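Local structure of HTH-type transcriptional regulator PrpR (Mycobacterium tuberculosis, 6D2S) at residues T64-Y69 with A79-P84. The protein regulates transcription of the genes for short-chain fatty acid catabolism, through the glyoxylate and methylcitrate cycles, as a DNA-binding activator and repressor. Residues are numbered along the deposited sequence; the frame is centred on the assembly and turned at random. Where two conformers were deposited one is given.
Sequences TAKRRY and AHWLMP
Lys66 and Ala79 face each other where the antiparallel strands 67-70 and 75-79 of the IrrE-like domain part, their CA atoms 4.9 Å apart. Here Ala79 N donates to Lys66 O (2.9 Å, N-H...O angle 163°), reaching the oxygen from above the carbonyl plane. Beyond this bond the chain parts from strand 67-70, although His80 still bonds to the backbone of Asp58 in the neighbouring strand, and a type I beta turn, Ala79 to Leu82, leads toward helix 84-99. Within the turn, Ala79 CB and Leu82 CD2 lie against the same face of the Trp81 indole, both toward its rim. The Lys66 side chain, extended beyond CG, crosses Trp81 and Leu82 at about a right angle: CG and CE each lie 4.0 Å from Trp81 CH2, and CD is 3.9 Å from Leu82 CD2. At the indole edge, a water accepts from Trp81 NE1 (2.9 Å) and donates to Ala65 O (2.7 Å), with a weak third link to Thr64 OG1. This water satisfies the indole N-H and ties the turn to the 64-66 loop, while the Lys66 methylenes pack on apolar carbon and its ammonium reaches past them to weak hydrogen bonds with Gln86 OE1 and Tyr254 O.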
loop_
_atom_site.group_PDB
_atom_site.type_symbol
_atom_site.label_atom_id
_atom_site.label_comp_id
_atom_site.label_asym_id
_atom_site.label_seq_id
_atom_site.Cartn_x
_atom_site.Cartn_y
_atom_site.Cartn_z
ATOM N N THR A 64 -9.738 11.872 15.846
ATOM C CA THR A 64 -10.085 11.593 14.450
ATOM C C THR A 64 -9.254 10.440 13.885
ATOM O O THR A 64 -8.924 10.406 12.695
ATOM C CB THR A 64 -9.943 12.850 13.579
ATOM O OG1 THR A 64 -10.740 12.708 12.395
ATOM C CG2 THR A 64 -8.496 13.074 13.175
ATOM N N ALA A 65 -8.902 9.481 14.739
ATOM C CA ALA A 65 -8.221 8.287 14.267
ATOM C C ALA A 65 -9.107 7.539 13.269
ATOM O O ALA A 65 -10.319 7.755 13.195
ATOM C CB ALA A 65 -7.863 7.384 15.445
ATOM N N LYS A 66 -8.487 6.646 12.487
ATOM C CA LYS A 66 -9.275 5.796 11.597
ATOM C C LYS A 66 -9.795 4.546 12.297
ATOM O O LYS A 66 -10.715 3.901 11.782
ATOM C CB LYS A 66 -8.468 5.391 10.356
ATOM C CG LYS A 66 -8.103 6.553 9.439
ATOM C CD LYS A 66 -7.424 6.061 8.163
ATOM C CE LYS A 66 -7.102 7.218 7.217
ATOM N NZ LYS A 66 -6.672 6.722 5.869
ATOM N N ARG A 67 -9.229 4.189 13.446
ATOM C CA ARG A 67 -9.714 3.049 14.203
ATOM C C ARG A 67 -9.293 3.204 15.656
ATOM O O ARG A 67 -8.385 3.976 15.984
ATOM C CB ARG A 67 -9.193 1.721 13.631
ATOM C CG ARG A 67 -7.721 1.461 13.954
ATOM C CD ARG A 67 -7.212 0.131 13.377
ATOM N NE ARG A 67 -5.824 -0.064 13.778
ATOM C CZ ARG A 67 -4.774 0.403 13.107
ATOM N NH1 ARG A 67 -4.938 1.086 11.974
ATOM N NH2 ARG A 67 -3.551 0.186 13.571
ATOM N N ARG A 68 -9.986 2.471 16.524
ATOM C CA ARG A 68 -9.618 2.363 17.933
ATOM C C ARG A 68 -9.997 0.965 18.387
ATOM O O ARG A 68 -11.170 0.588 18.314
ATOM C CB ARG A 68 -10.323 3.421 18.794
ATOM C CG ARG A 68 -9.867 3.455 20.259
ATOM C CD ARG A 68 -8.419 3.908 20.373
ATOM N NE ARG A 68 -7.875 3.770 21.723
ATOM C CZ ARG A 68 -7.710 4.783 22.568
ATOM N NH1 ARG A 68 -8.050 6.015 22.212
ATOM N NH2 ARG A 68 -7.201 4.564 23.769
ATOM N N TYR A 69 -9.012 0.193 18.839
ATOM C CA TYR A 69 -9.266 -1.142 19.338
ATOM C C TYR A 69 -9.496 -1.078 20.845
ATOM O O TYR A 69 -8.750 -0.408 21.565
ATOM C CB TYR A 69 -8.103 -2.073 18.995
ATOM C CG TYR A 69 -8.365 -3.498 19.404
ATOM C CD1 TYR A 69 -9.516 -4.150 18.984
ATOM C CD2 TYR A 69 -7.465 -4.194 20.205
ATOM C CE1 TYR A 69 -9.776 -5.445 19.351
ATOM C CE2 TYR A 69 -7.716 -5.499 20.574
ATOM C CZ TYR A 69 -8.870 -6.118 20.142
ATOM O OH TYR A 69 -9.139 -7.411 20.510
ATOM N N ALA A 79 -13.640 4.180 11.703
ATOM C CA ALA A 79 -14.202 5.501 11.438
ATOM C C ALA A 79 -15.265 5.454 10.344
ATOM O O ALA A 79 -15.040 4.908 9.263
ATOM C CB ALA A 79 -13.093 6.475 11.027
ATOM N N HIS A 80 -16.406 6.086 10.621
ATOM C CA HIS A 80 -17.539 6.076 9.694
ATOM C C HIS A 80 -17.252 6.851 8.414
ATOM O O HIS A 80 -17.867 6.573 7.378
ATOM C CB HIS A 80 -18.771 6.663 10.391
ATOM C CG HIS A 80 -18.748 8.157 10.477
ATOM N ND1 HIS A 80 -17.801 8.847 11.204
ATOM C CD2 HIS A 80 -19.529 9.096 9.889
ATOM C CE1 HIS A 80 -18.010 10.145 11.075
ATOM N NE2 HIS A 80 -19.054 10.323 10.285
ATOM N N TRP A 81 -16.353 7.833 8.456
ATOM C CA TRP A 81 -16.094 8.613 7.251
ATOM C C TRP A 81 -15.207 7.884 6.247
ATOM O O TRP A 81 -14.945 8.429 5.169
ATOM C CB TRP A 81 -15.476 9.970 7.612
ATOM C CG TRP A 81 -14.274 9.915 8.504
ATOM C CD1 TRP A 81 -14.261 9.950 9.868
ATOM C CD2 TRP A 81 -12.901 9.826 8.092
ATOM N NE1 TRP A 81 -12.964 9.889 10.330
ATOM C CE2 TRP A 81 -12.113 9.808 9.261
ATOM C CE3 TRP A 81 -12.265 9.763 6.849
ATOM C CZ2 TRP A 81 -10.719 9.729 9.223
ATOM C CZ3 TRP A 81 -10.883 9.692 6.809
ATOM C CH2 TRP A 81 -10.126 9.674 7.991
ATOM N N LEU A 82 -14.755 6.670 6.557
ATOM C CA LEU A 82 -13.975 5.891 5.606
ATOM C C LEU A 82 -14.874 5.179 4.604
ATOM O O LEU A 82 -15.968 4.722 4.948
ATOM C CB LEU A 82 -13.126 4.848 6.336
ATOM C CG LEU A 82 -12.104 5.362 7.344
ATOM C CD1 LEU A 82 -11.484 4.186 8.093
ATOM C CD2 LEU A 82 -11.012 6.210 6.657
ATOM N N MET A 83 -14.407 5.096 3.354
ATOM C CA MET A 83 -15.082 4.288 2.351
ATOM C C MET A 83 -14.854 2.806 2.634
ATOM O O MET A 83 -13.961 2.442 3.407
ATOM C CB MET A 83 -14.580 4.637 0.951
ATOM C CG MET A 83 -14.950 6.030 0.487
ATOM S SD MET A 83 -16.733 6.239 0.377
ATOM C CE MET A 83 -17.155 5.010 -0.853
ATOM N N PRO A 84 -15.659 1.925 2.025
ATOM C CA PRO A 84 -15.522 0.485 2.315
ATOM C C PRO A 84 -14.105 -0.047 2.189
ATOM O O PRO A 84 -13.682 -0.880 3.005
ATOM C CB PRO A 84 -16.466 -0.156 1.291
ATOM C CG PRO A 84 -17.537 0.887 1.096
ATOM C CD PRO A 84 -16.796 2.204 1.125
HETATM O O HOH W 1 -12.211 9.732 13.128
#